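Local coordinates for protein DynF (Micromonospora chersina, PDB 6UBL) that is of unknown function but belongs to the dynemicin biosynthesis pathway and holds palmitic acid in its beta barrel, consistent with binding of an elongated hydrophobic molecule, at residues 91-94 with 98-101; 18-23 with 63-68; 149-154 with 185-190. One frame throughout, in Å; residues are numbered along the deposited sequence.

DynF illustrates how contacts of different kinds are spread over a beta barrel that holds an elongated ligand. Contact 1 closes a hairpin, contact 2 lays a short strand against the barrel near the carboxyl group of the palmitic acid, and contact 3 joins two loops where the second subunit meets this one. Contacts 2 and 3 lie on opposite sides of the chain's centre, their centres about 28 Å apart; contact 1 is centred about 25 Å from contact 2 and about 20 Å from contact 3. None touches another, yet strands 54-68 and 81-92 are neighbours and link contacts 1 and 2. Arg68 borders the ligand's head, Ile154 touches palmitic acid, and the Ile100 side chain stays about 9 Å from it.

Contact 1: 91-94 with 98-101; sequences VGEC and GKIT
Gly92 and Ile100 form the last hydrogen-bonded pair before the turn of a beta hairpin, in which strand 81-92 turns back into strand 100-104. The main-chain bonds come as a reciprocal couple: Gly92 N gives to Ile100 O at 3.0 Å (162°), and Ile100 N returns to Gly92 O at 2.8 Å (167°). Nearer the turn, Gly98 N reaches Cys94 O at 2.7 Å, but the bent approach makes this a weak bond. Weaker CA-H...O contacts reinforce the pairing, one of them from Val91 CA to Ile100 O at 3.4 Å. Outward backbone bonds from Val91 to Asp61 and from Thr101 to Asp140 tie the hairpin into the barrel wall on both flanks.

The side chains of the paired residues divide between the two faces. Val91 and Thr101, a non-hydrogen-bonded pair, lie side by side on one, with Val91 CG2 4.1 Å from Thr101 OG1, whereas Ile100 turns to the other and packs on Phe60 of strand 54-68.

The charged contact lies on the exposed side, where Glu93 OE1 and Lys99 NZ make a long salt bridge of 3.6 Å. Lys99 starts with CG anti to the backbone N (chi1 -177°), then bends at its two outer torsions, which carries its end past both Val91 and Glu93. The tightest carbon contact results there: Val91 CG1 presses on Lys99 CE at 3.4 Å.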
ATOM      1  N   VAL A  91      -0.053  21.985   5.442  1.00 28.24           N
ATOM      2  CA  VAL A  91      -0.956  22.918   4.783  1.00 27.73           C
ATOM      3  C   VAL A  91      -0.364  23.325   3.442  1.00 30.45           C
ATOM      4  O   VAL A  91       0.837  23.602   3.333  1.00 30.54           O
ATOM      5  CB  VAL A  91      -1.221  24.162   5.661  1.00 30.91           C
ATOM      6  CG1 VAL A  91      -2.120  25.151   4.926  1.00 36.54           C
ATOM      7  CG2 VAL A  91      -1.830  23.755   6.993  1.00 32.39           C
ATOM      8  N   GLY A  92      -1.224  23.394   2.428  1.00 32.15           N
ATOM      9  CA  GLY A  92      -0.829  23.896   1.128  1.00 34.01           C
ATOM     10  C   GLY A  92      -2.005  24.615   0.505  1.00 31.97           C
ATOM     11  O   GLY A  92      -3.150  24.490   0.951  1.00 33.82           O
ATOM     12  N   GLU A  93      -1.719  25.360  -0.558  1.00 36.04           N
ATOM     13  CA  GLU A  93      -2.740  26.211  -1.145  1.00 44.83           C
ATOM     14  C   GLU A  93      -2.623  26.212  -2.657  1.00 42.29           C
ATOM     15  O   GLU A  93      -1.543  26.026  -3.227  1.00 38.58           O
ATOM     16  CB  GLU A  93      -2.639  27.645  -0.627  1.00 57.92           C
ATOM     17  CG  GLU A  93      -3.972  28.345  -0.486  1.00 73.36           C
ATOM     18  CD  GLU A  93      -3.982  29.292   0.696  1.00 80.99           C
ATOM     19  OE1 GLU A  93      -3.272  29.017   1.686  1.00 79.87           O
ATOM     20  OE2 GLU A  93      -4.689  30.317   0.637  1.00 85.02           O
ATOM     21  N   CYS A  94      -3.766  26.429  -3.291  1.00 43.22           N
ATOM     22  CA  CYS A  94      -3.928  26.215  -4.716  1.00 44.54           C
ATOM     23  C   CYS A  94      -5.185  26.960  -5.134  1.00 40.31           C
ATOM     24  O   CYS A  94      -6.204  26.916  -4.434  1.00 41.21           O
ATOM     25  CB  CYS A  94      -4.030  24.700  -4.907  1.00 49.42           C
ATOM     26  SG  CYS A  94      -4.642  24.121  -6.454  1.00 47.84           S
ATOM     27  N   GLY A  98      -8.216  25.337  -3.474  1.00 37.38           N
ATOM     28  CA  GLY A  98      -8.246  26.045  -2.212  1.00 38.87           C
ATOM     29  C   GLY A  98      -7.136  25.592  -1.277  1.00 38.38           C
ATOM     30  O   GLY A  98      -6.171  24.928  -1.668  1.00 37.82           O
ATOM     31  N   LYS A  99      -7.286  25.970  -0.010  1.00 35.45           N
ATOM     32  CA  LYS A  99      -6.340  25.577   1.029  1.00 33.30           C
ATOM     33  C   LYS A  99      -6.626  24.146   1.463  1.00 29.22           C
ATOM     34  O   LYS A  99      -7.751  23.823   1.861  1.00 32.89           O
ATOM     35  CB  LYS A  99      -6.472  26.524   2.225  1.00 37.45           C
ATOM     36  CG  LYS A  99      -5.494  26.288   3.362  1.00 50.64           C
ATOM     37  CD  LYS A  99      -5.658  27.358   4.441  1.00 77.02           C
ATOM     38  CE  LYS A  99      -4.302  27.778   5.009  1.00 99.58           C
ATOM     39  NZ  LYS A  99      -4.179  29.257   5.195  1.00113.04           N
ATOM     40  N   ILE A 100      -5.602  23.299   1.402  1.00 30.86           N
ATOM     41  CA  ILE A 100      -5.714  21.884   1.729  1.00 30.83           C
ATOM     42  C   ILE A 100      -4.936  21.640   3.017  1.00 31.17           C
ATOM     43  O   ILE A 100      -3.760  22.026   3.129  1.00 30.17           O
ATOM     44  CB  ILE A 100      -5.164  21.006   0.590  1.00 30.35           C
ATOM     45  CG1 ILE A 100      -5.872  21.344  -0.733  1.00 30.56           C
ATOM     46  CG2 ILE A 100      -5.322  19.523   0.923  1.00 29.52           C
ATOM     47  CD1 ILE A 100      -5.228  20.717  -1.962  1.00 31.27           C
ATOM     48  N   THR A 101      -5.591  21.006   3.991  1.00 27.91           N
ATOM     49  CA  THR A 101      -4.965  20.663   5.261  1.00 26.37           C
ATOM     50  C   THR A 101      -4.962  19.151   5.410  1.00 28.05           C
ATOM     51  O   THR A 101      -6.015  18.511   5.291  1.00 28.65           O
ATOM     52  CB  THR A 101      -5.713  21.323   6.430  1.00 27.00           C
ATOM     53  OG1 THR A 101      -5.711  22.735   6.264  1.00 30.12           O
ATOM     54  CG2 THR A 101      -5.038  20.969   7.755  1.00 29.66           C
TER

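Contact 2: 18-23 with 63-68; sequences VPNVYA and WVRVVR. With PLM (palmitic acid), chain C.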
ATOM      1  N   VAL A  18       7.242   7.961  27.004  1.00 31.58           N
ATOM      2  CA  VAL A  18       8.243   8.256  25.983  1.00 31.15           C
ATOM      3  C   VAL A  18       8.359   9.773  25.843  1.00 31.17           C
ATOM      4  O   VAL A  18       7.345  10.434  25.554  1.00 31.44           O
ATOM      5  CB  VAL A  18       7.878   7.607  24.643  1.00 28.93           C
ATOM      6  CG1 VAL A  18       8.954   7.886  23.609  1.00 28.87           C
ATOM      7  CG2 VAL A  18       7.670   6.104  24.832  1.00 32.23           C
ATOM      8  N   PRO A  19       9.536  10.360  26.053  1.00 30.60           N
ATOM      9  CA  PRO A  19       9.636  11.822  26.025  1.00 30.65           C
ATOM     10  C   PRO A  19       9.591  12.386  24.614  1.00 29.05           C
ATOM     11  O   PRO A  19      10.062  11.785  23.645  1.00 29.02           O
ATOM     12  CB  PRO A  19      11.006  12.100  26.657  1.00 33.04           C
ATOM     13  CG  PRO A  19      11.815  10.901  26.279  1.00 34.77           C
ATOM     14  CD  PRO A  19      10.840   9.734  26.326  1.00 32.62           C
ATOM     15  N   ASN A  20       9.027  13.579  24.516  1.00 28.12           N
ATOM     16  CA  ASN A  20       9.114  14.352  23.293  1.00 26.06           C
ATOM     17  C   ASN A  20      10.522  14.896  23.105  1.00 26.87           C
ATOM     18  O   ASN A  20      11.230  15.225  24.067  1.00 30.54           O
ATOM     19  CB  ASN A  20       8.109  15.491  23.366  1.00 26.83           C
ATOM     20  CG  ASN A  20       6.720  15.051  22.985  1.00 27.83           C
ATOM     21  OD1 ASN A  20       6.387  14.945  21.811  1.00 27.20           O
ATOM     22  ND2 ASN A  20       5.916  14.709  23.992  1.00 31.44           N
ATOM     23  N   VAL A  21      10.920  14.985  21.841  1.00 27.40           N
ATOM     24  CA  VAL A  21      12.195  15.554  21.439  1.00 27.10           C
ATOM     25  C   VAL A  21      11.911  16.775  20.578  1.00 27.25           C
ATOM     26  O   VAL A  21      11.129  16.704  19.618  1.00 25.92           O
ATOM     27  CB  VAL A  21      13.054  14.534  20.674  1.00 27.45           C
ATOM     28  CG1 VAL A  21      14.443  15.091  20.433  1.00 28.22           C
ATOM     29  CG2 VAL A  21      13.123  13.210  21.438  1.00 28.09           C
ATOM     30  N   TYR A  22      12.549  17.891  20.925  1.00 28.48           N
ATOM     31  CA  TYR A  22      12.338  19.170  20.268  1.00 28.16           C
ATOM     32  C   TYR A  22      13.676  19.753  19.842  1.00 29.70           C
ATOM     33  O   TYR A  22      14.742  19.190  20.109  1.00 29.40           O
ATOM     34  CB  TYR A  22      11.689  20.162  21.239  1.00 30.38           C
ATOM     35  CG  TYR A  22      10.337  19.728  21.730  1.00 29.31           C
ATOM     36  CD1 TYR A  22       9.235  19.768  20.894  1.00 31.05           C
ATOM     37  CD2 TYR A  22      10.175  19.273  23.018  1.00 30.99           C
ATOM     38  CE1 TYR A  22       7.994  19.369  21.346  1.00 29.80           C
ATOM     39  CE2 TYR A  22       8.948  18.865  23.485  1.00 29.22           C
ATOM     40  CZ  TYR A  22       7.859  18.926  22.636  1.00 28.95           C
ATOM     41  OH  TYR A  22       6.628  18.521  23.108  1.00 32.87           O
ATOM     42  N   ALA A  23      13.601  20.903  19.169  1.00 29.18           N
ATOM     43  CA  ALA A  23      14.797  21.621  18.742  1.00 31.26           C
ATOM     44  C   ALA A  23      15.784  21.785  19.890  1.00 31.80           C
ATOM     45  O   ALA A  23      15.398  22.048  21.033  1.00 32.53           O
ATOM     46  CB  ALA A  23      14.412  23.001  18.203  1.00 33.03           C
ATOM     47  N   TRP A  63       4.335  19.768   9.864  1.00 25.68           N
ATOM     48  CA  TRP A  63       5.090  19.027  10.857  1.00 24.50           C
ATOM     49  C   TRP A  63       4.479  17.650  11.057  1.00 26.61           C
ATOM     50  O   TRP A  63       3.320  17.395  10.708  1.00 24.95           O
ATOM     51  CB  TRP A  63       5.158  19.792  12.180  1.00 26.91           C
ATOM     52  CG  TRP A  63       3.835  20.290  12.682  1.00 26.84           C
ATOM     53  CD1 TRP A  63       3.319  21.545  12.523  1.00 28.94           C
ATOM     54  CD2 TRP A  63       2.865  19.553  13.442  1.00 28.03           C
ATOM     55  NE1 TRP A  63       2.095  21.635  13.134  1.00 29.60           N
ATOM     56  CE2 TRP A  63       1.786  20.429  13.701  1.00 29.22           C
ATOM     57  CE3 TRP A  63       2.801  18.244  13.920  1.00 29.70           C
ATOM     58  CZ2 TRP A  63       0.660  20.036  14.422  1.00 30.71           C
ATOM     59  CZ3 TRP A  63       1.680  17.853  14.635  1.00 29.77           C
ATOM     60  CH2 TRP A  63       0.626  18.739  14.879  1.00 28.26           C
ATOM     61  N   VAL A  64       5.297  16.760  11.610  1.00 24.96           N
ATOM     62  CA  VAL A  64       4.879  15.429  12.012  1.00 24.25           C
ATOM     63  C   VAL A  64       5.433  15.163  13.404  1.00 23.77           C
ATOM     64  O   VAL A  64       6.464  15.711  13.805  1.00 24.98           O
ATOM     65  CB  VAL A  64       5.338  14.330  11.042  1.00 23.88           C
ATOM     66  CG1 VAL A  64       4.649  14.472   9.693  1.00 24.87           C
ATOM     67  CG2 VAL A  64       6.858  14.369  10.876  1.00 25.03           C
ATOM     68  N   ARG A  65       4.732  14.307  14.140  1.00 23.50           N
ATOM     69  CA  ARG A  65       5.183  13.777  15.424  1.00 22.57           C
ATOM     70  C   ARG A  65       5.241  12.261  15.265  1.00 23.94           C
ATOM     71  O   ARG A  65       4.225  11.622  14.948  1.00 23.72           O
ATOM     72  CB  ARG A  65       4.245  14.222  16.539  1.00 25.17           C
ATOM     73  CG  ARG A  65       4.229  15.760  16.699  1.00 27.12           C
ATOM     74  CD  ARG A  65       3.369  16.236  17.859  1.00 25.98           C
ATOM     75  NE  ARG A  65       3.865  15.664  19.101  1.00 28.46           N
ATOM     76  CZ  ARG A  65       3.149  14.872  19.883  1.00 30.65           C
ATOM     77  NH1 ARG A  65       1.888  14.599  19.592  1.00 34.06           N
ATOM     78  NH2 ARG A  65       3.691  14.367  20.979  1.00 32.44           N
ATOM     79  N   VAL A  66       6.434  11.692  15.456  1.00 24.36           N
ATOM     80  CA  VAL A  66       6.692  10.284  15.180  1.00 23.93           C
ATOM     81  C   VAL A  66       7.299   9.667  16.431  1.00 24.40           C
ATOM     82  O   VAL A  66       8.374  10.087  16.873  1.00 24.77           O
ATOM     83  CB  VAL A  66       7.639  10.094  13.985  1.00 21.41           C
ATOM     84  CG1 VAL A  66       7.959   8.622  13.776  1.00 23.47           C
ATOM     85  CG2 VAL A  66       7.040  10.715  12.714  1.00 23.76           C
ATOM     86  N   VAL A  67       6.617   8.675  17.008  1.00 23.09           N
ATOM     87  CA  VAL A  67       7.173   7.944  18.145  1.00 23.20           C
ATOM     88  C   VAL A  67       8.041   6.802  17.632  1.00 22.87           C
ATOM     89  O   VAL A  67       7.696   6.112  16.655  1.00 24.18           O
ATOM     90  CB  VAL A  67       6.073   7.425  19.090  1.00 24.52           C
ATOM     91  CG1 VAL A  67       5.159   6.448  18.394  1.00 24.48           C
ATOM     92  CG2 VAL A  67       6.719   6.773  20.319  1.00 25.32           C
ATOM     93  N   ARG A  68       9.178   6.609  18.291  1.00 24.29           N
ATOM     94  CA  ARG A  68      10.105   5.528  18.004  1.00 22.07           C
ATOM     95  C   ARG A  68      10.092   4.523  19.147  1.00 23.31           C
ATOM     96  O   ARG A  68      10.077   4.901  20.327  1.00 25.35           O
ATOM     97  CB  ARG A  68      11.533   6.041  17.839  1.00 22.26           C
ATOM     98  CG  ARG A  68      11.807   6.793  16.551  1.00 22.93           C
ATOM     99  CD  ARG A  68      13.235   7.372  16.494  1.00 22.85           C
ATOM    100  NE  ARG A  68      13.385   8.599  17.259  1.00 25.07           N
ATOM    101  CZ  ARG A  68      13.808   8.673  18.513  1.00 25.36           C
ATOM    102  NH1 ARG A  68      14.163   7.581  19.181  1.00 24.89           N
ATOM    103  NH2 ARG A  68      13.895   9.860  19.109  1.00 27.34           N
TER
HETATM  104  C1  PLM C 301      11.951   9.093  12.958  1.00 26.72           C
HETATM  105  O1  PLM C 301      11.245   9.977  13.613  1.00 27.89           O
HETATM  106  O2  PLM C 301      13.024   8.691  13.328  1.00 28.65           O
HETATM  107  C2  PLM C 301      11.314   8.639  11.683  1.00 30.96           C
HETATM  108  C3  PLM C 301      10.817   9.732  10.774  1.00 33.20           C
HETATM  109  C4  PLM C 301      10.255   9.099   9.537  1.00 38.34           C
HETATM  110  C5  PLM C 301       9.149   9.852   8.897  1.00 39.44           C
HETATM  111  C6  PLM C 301       8.572   9.109   7.715  1.00 47.12           C
HETATM  112  C7  PLM C 301       8.311  10.040   6.563  1.00 56.47           C
HETATM  113  C8  PLM C 301       7.555  11.276   6.984  1.00 61.11           C
HETATM  114  C9  PLM C 301       6.178  10.995   7.519  1.00 62.79           C
HETATM  115  CA  PLM C 301       5.127  11.087   6.446  1.00 66.98           C
HETATM  116  CB  PLM C 301       4.783  12.528   6.122  1.00 67.92           C
HETATM  117  CC  PLM C 301       3.316  12.711   5.870  1.00 64.69           C
HETATM  118  CD  PLM C 301       2.943  12.958   4.434  1.00 57.49           C
HETATM  119  CE  PLM C 301       1.549  12.462   4.147  1.00 50.83           C
HETATM  120  CF  PLM C 301       0.883  13.070   2.951  1.00 50.35           C
HETATM  121  CG  PLM C 301      -0.493  12.542   2.755  1.00 51.13           C
HETATM  122  O   HOH W   1       3.046  13.383  23.839  1.00 38.72           O
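Val18 and Val67 mark the nearest backbone approach, with CA atoms 7.9 Å apart, and the directions of 18-21 and 65-68 differ by 124°. The two segments share no backbone pairing: strand 20-21 runs parallel to strand 37-50, which in turn pairs with strand 54-68, so side chains make the contact.

Arg65 carries it. Its NH2 donates to Asn20 OD1 at 2.9 Å along an almost straight line (175°), striking a lone pair in the carbonyl plane, and the amide and guanidinium lie nearly coplanar. A water accepts from both Asn20 ND2 and Arg65 NH2, closing a small ring. Glu87 takes Arg65 NH1 and Asn39 takes NE, which fixes the rotation of the guanidinium. Val18 CG1 meets Val67 CG2 at 4.1 Å, the two side chains crossing at about a right angle.

Arg68 bends at chi3 (-79°), bringing its NH2 to Val21 CG2 while the guanidinium forms a salt bridge with Asp38. Its nearest approach to palmitic acid is by CD, 3.4 Å from the ligand's O2, and Val66 CG1 is 3.6 Å from O1. The positive charge of Arg68, although shared with Asp38, would probably make the surroundings of the acidic head more favourable.

Contact 3: 149-154 with 185-190; sequences MNREPI and NDPDGQ
Arg151 reaches out from the loop after strand 146-149 and grips Asp188, which stands in a type I turn running from Asp186 to Gly189. This is the tight part. The Arg151 chain is extended from CG to NE, and both terminal nitrogens converge on one oxygen: NH2 lies 2.9 Å and NH1 3.0 Å from Asp188 OD1. That oxygen sits in the guanidinium plane, yet the carboxylate is turned 66° from it, and NH2 comes from above the carboxylate plane. Pro187 O rests 3.1 Å over one guanidinium face, toward its rim, without a hydrogen bond, while Pro187 CB touches Arg151 NH2 at 3.5 Å.

The other side is loose. Met149 is modelled in two conformers, so its contact with Pro187, SD to CB at 4.4 Å in one of them, is doubtful.

Were an alanine here instead of Arg151, Asp188 would probably lose its salt-bridge mate within the chain, and Gly10 O of the second subunit the donor NH1. In that subunit, Ser1 OG also bonds Asp188 OD1, and Met2 N bonds OD2. The chemistry thus implies a shared anchor: one carboxylate joins two loops of its own chain and holds the N-terminal residues of the other.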
ATOM      1  N   MET A 149     -10.230  10.872   2.226  0.50 23.22           N
ATOM      2  CA  MET A 149      -9.406   9.936   2.969  0.50 23.80           C
ATOM      3  C   MET A 149      -8.922   8.847   2.025  0.50 22.46           C
ATOM      4  O   MET A 149      -9.450   8.669   0.927  0.50 22.66           O
ATOM      5  CB  MET A 149     -10.198   9.278   4.102  0.50 25.23           C
ATOM      6  CG  MET A 149     -11.536   8.718   3.658  0.50 24.98           C
ATOM      7  SD  MET A 149     -12.300   7.668   4.908  0.50 31.52           S
ATOM      8  CE  MET A 149     -11.159   6.289   4.891  0.50 28.58           C
ATOM      9  N   ASN A 150      -7.924   8.100   2.478  1.00 24.07           N
ATOM     10  CA  ASN A 150      -7.419   6.940   1.754  1.00 21.97           C
ATOM     11  C   ASN A 150      -7.667   5.677   2.571  1.00 26.20           C
ATOM     12  O   ASN A 150      -7.424   5.646   3.780  1.00 25.28           O
ATOM     13  CB  ASN A 150      -5.934   7.095   1.423  1.00 21.41           C
ATOM     14  CG  ASN A 150      -5.071   7.308   2.655  1.00 24.37           C
ATOM     15  OD1 ASN A 150      -5.292   8.239   3.424  1.00 23.59           O
ATOM     16  ND2 ASN A 150      -4.067   6.444   2.838  1.00 22.69           N
ATOM     17  N   ARG A 151      -8.157   4.638   1.900  1.00 23.12           N
ATOM     18  CA  ARG A 151      -8.251   3.304   2.484  1.00 22.74           C
ATOM     19  C   ARG A 151      -6.989   2.489   2.259  1.00 26.37           C
ATOM     20  O   ARG A 151      -6.610   1.674   3.115  1.00 27.19           O
ATOM     21  CB  ARG A 151      -9.445   2.546   1.897  1.00 24.29           C
ATOM     22  CG  ARG A 151     -10.775   2.895   2.547  1.00 23.05           C
ATOM     23  CD  ARG A 151     -11.939   2.058   2.035  1.00 21.91           C
ATOM     24  NE  ARG A 151     -13.139   2.323   2.831  1.00 24.97           N
ATOM     25  CZ  ARG A 151     -14.371   1.949   2.506  1.00 24.68           C
ATOM     26  NH1 ARG A 151     -14.592   1.257   1.394  1.00 24.71           N
ATOM     27  NH2 ARG A 151     -15.384   2.240   3.307  1.00 25.29           N
ATOM     28  N   GLU A 152      -6.362   2.672   1.121  1.00 24.30           N
ATOM     29  CA  GLU A 152      -5.061   2.101   0.853  1.00 25.11           C
ATOM     30  C   GLU A 152      -4.009   2.995   1.489  1.00 23.93           C
ATOM     31  O   GLU A 152      -3.969   4.196   1.184  1.00 24.09           O
ATOM     32  CB  GLU A 152      -4.931   2.130  -0.661  1.00 28.50           C
ATOM     33  CG  GLU A 152      -3.707   1.575  -1.251  1.00 31.37           C
ATOM     34  CD  GLU A 152      -3.790   1.643  -2.756  1.00 29.05           C
ATOM     35  OE1 GLU A 152      -4.894   1.431  -3.312  1.00 26.05           O
ATOM     36  OE2 GLU A 152      -2.761   1.929  -3.381  1.00 27.66           O
ATOM     37  N   PRO A 153      -3.143   2.470   2.355  1.00 22.54           N
ATOM     38  CA  PRO A 153      -2.178   3.347   3.022  1.00 21.51           C
ATOM     39  C   PRO A 153      -1.213   3.965   2.021  1.00 22.41           C
ATOM     40  O   PRO A 153      -0.776   3.315   1.060  1.00 23.65           O
ATOM     41  CB  PRO A 153      -1.456   2.412   4.001  1.00 24.66           C
ATOM     42  CG  PRO A 153      -1.615   1.049   3.427  1.00 27.89           C
ATOM     43  CD  PRO A 153      -2.941   1.055   2.710  1.00 24.44           C
ATOM     44  N   ILE A 154      -0.879   5.234   2.258  1.00 21.05           N
ATOM     45  CA  ILE A 154       0.151   5.917   1.486  1.00 21.08           C
ATOM     46  C   ILE A 154       1.504   5.474   2.026  1.00 22.11           C
ATOM     47  O   ILE A 154       1.802   5.669   3.210  1.00 21.99           O
ATOM     48  CB  ILE A 154      -0.015   7.441   1.571  1.00 24.76           C
ATOM     49  CG1 ILE A 154      -1.365   7.866   1.007  1.00 28.26           C
ATOM     50  CG2 ILE A 154       1.131   8.121   0.821  1.00 24.72           C
ATOM     51  CD1 ILE A 154      -1.817   9.245   1.447  1.00 30.83           C
ATOM     52  N   ASN A 185     -17.586  11.167   3.588  1.00 27.07           N
ATOM     53  CA  ASN A 185     -19.019  10.941   3.694  1.00 30.49           C
ATOM     54  C   ASN A 185     -19.549   9.885   2.726  1.00 31.87           C
ATOM     55  O   ASN A 185     -20.746   9.580   2.768  1.00 32.17           O
ATOM     56  CB  ASN A 185     -19.767  12.251   3.446  1.00 36.43           C
ATOM     57  CG  ASN A 185     -19.508  13.277   4.523  1.00 46.83           C
ATOM     58  OD1 ASN A 185     -19.377  12.940   5.699  1.00 45.73           O
ATOM     59  ND2 ASN A 185     -19.446  14.544   4.128  1.00 57.36           N
ATOM     60  N   ASP A 186     -18.716   9.329   1.851  1.00 29.14           N
ATOM     61  CA  ASP A 186     -19.168   8.291   0.928  1.00 29.19           C
ATOM     62  C   ASP A 186     -17.983   7.367   0.663  1.00 26.64           C
ATOM     63  O   ASP A 186     -17.539   7.225  -0.485  1.00 27.24           O
ATOM     64  CB  ASP A 186     -19.710   8.914  -0.359  1.00 32.68           C
ATOM     65  CG  ASP A 186     -20.356   7.896  -1.291  1.00 36.59           C
ATOM     66  OD1 ASP A 186     -20.813   6.825  -0.837  1.00 37.97           O
ATOM     67  OD2 ASP A 186     -20.421   8.183  -2.503  1.00 39.55           O
ATOM     68  N   PRO A 187     -17.438   6.732   1.710  1.00 24.66           N
ATOM     69  CA  PRO A 187     -16.180   5.985   1.544  1.00 24.68           C
ATOM     70  C   PRO A 187     -16.345   4.699   0.757  1.00 25.48           C
ATOM     71  O   PRO A 187     -15.335   4.163   0.281  1.00 24.48           O
ATOM     72  CB  PRO A 187     -15.734   5.706   2.989  1.00 28.40           C
ATOM     73  CG  PRO A 187     -17.007   5.689   3.766  1.00 30.71           C
ATOM     74  CD  PRO A 187     -17.907   6.720   3.112  1.00 30.86           C
ATOM     75  N   ASP A 188     -17.571   4.188   0.601  1.00 24.94           N
ATOM     76  CA  ASP A 188     -17.804   3.053  -0.282  1.00 26.36           C
ATOM     77  C   ASP A 188     -18.118   3.493  -1.707  1.00 25.96           C
ATOM     78  O   ASP A 188     -18.469   2.646  -2.542  1.00 25.54           O
ATOM     79  CB  ASP A 188     -19.003   2.210   0.177  1.00 25.55           C
ATOM     80  CG  ASP A 188     -18.724   1.351   1.403  1.00 26.96           C
ATOM     81  OD1 ASP A 188     -17.562   1.086   1.753  1.00 24.61           O
ATOM     82  OD2 ASP A 188     -19.717   0.890   2.011  1.00 29.28           O
ATOM     83  N   GLY A 189     -18.039   4.798  -1.998  1.00 25.39           N
ATOM     84  CA  GLY A 189     -18.358   5.303  -3.315  1.00 25.50           C
ATOM     85  C   GLY A 189     -17.159   5.303  -4.240  1.00 24.25           C
ATOM     86  O   GLY A 189     -16.072   4.835  -3.904  1.00 24.24           O
ATOM     87  N   GLN A 190     -17.372   5.829  -5.444  1.00 26.76           N
ATOM     88  CA  GLN A 190     -16.249   6.006  -6.351  1.00 26.54           C
ATOM     89  C   GLN A 190     -15.275   7.019  -5.754  1.00 23.83           C
ATOM     90  O   GLN A 190     -15.688   7.958  -5.066  1.00 26.46           O
ATOM     91  CB  GLN A 190     -16.716   6.529  -7.712  1.00 34.55           C
ATOM     92  CG  GLN A 190     -17.476   5.528  -8.559  1.00 54.88           C
ATOM     93  CD  GLN A 190     -17.394   5.821 -10.050  1.00 71.55           C
ATOM     94  OE1 GLN A 190     -16.418   6.399 -10.535  1.00 75.64           O
ATOM     95  NE2 GLN A 190     -18.421   5.413 -10.784  1.00 76.29           N
TER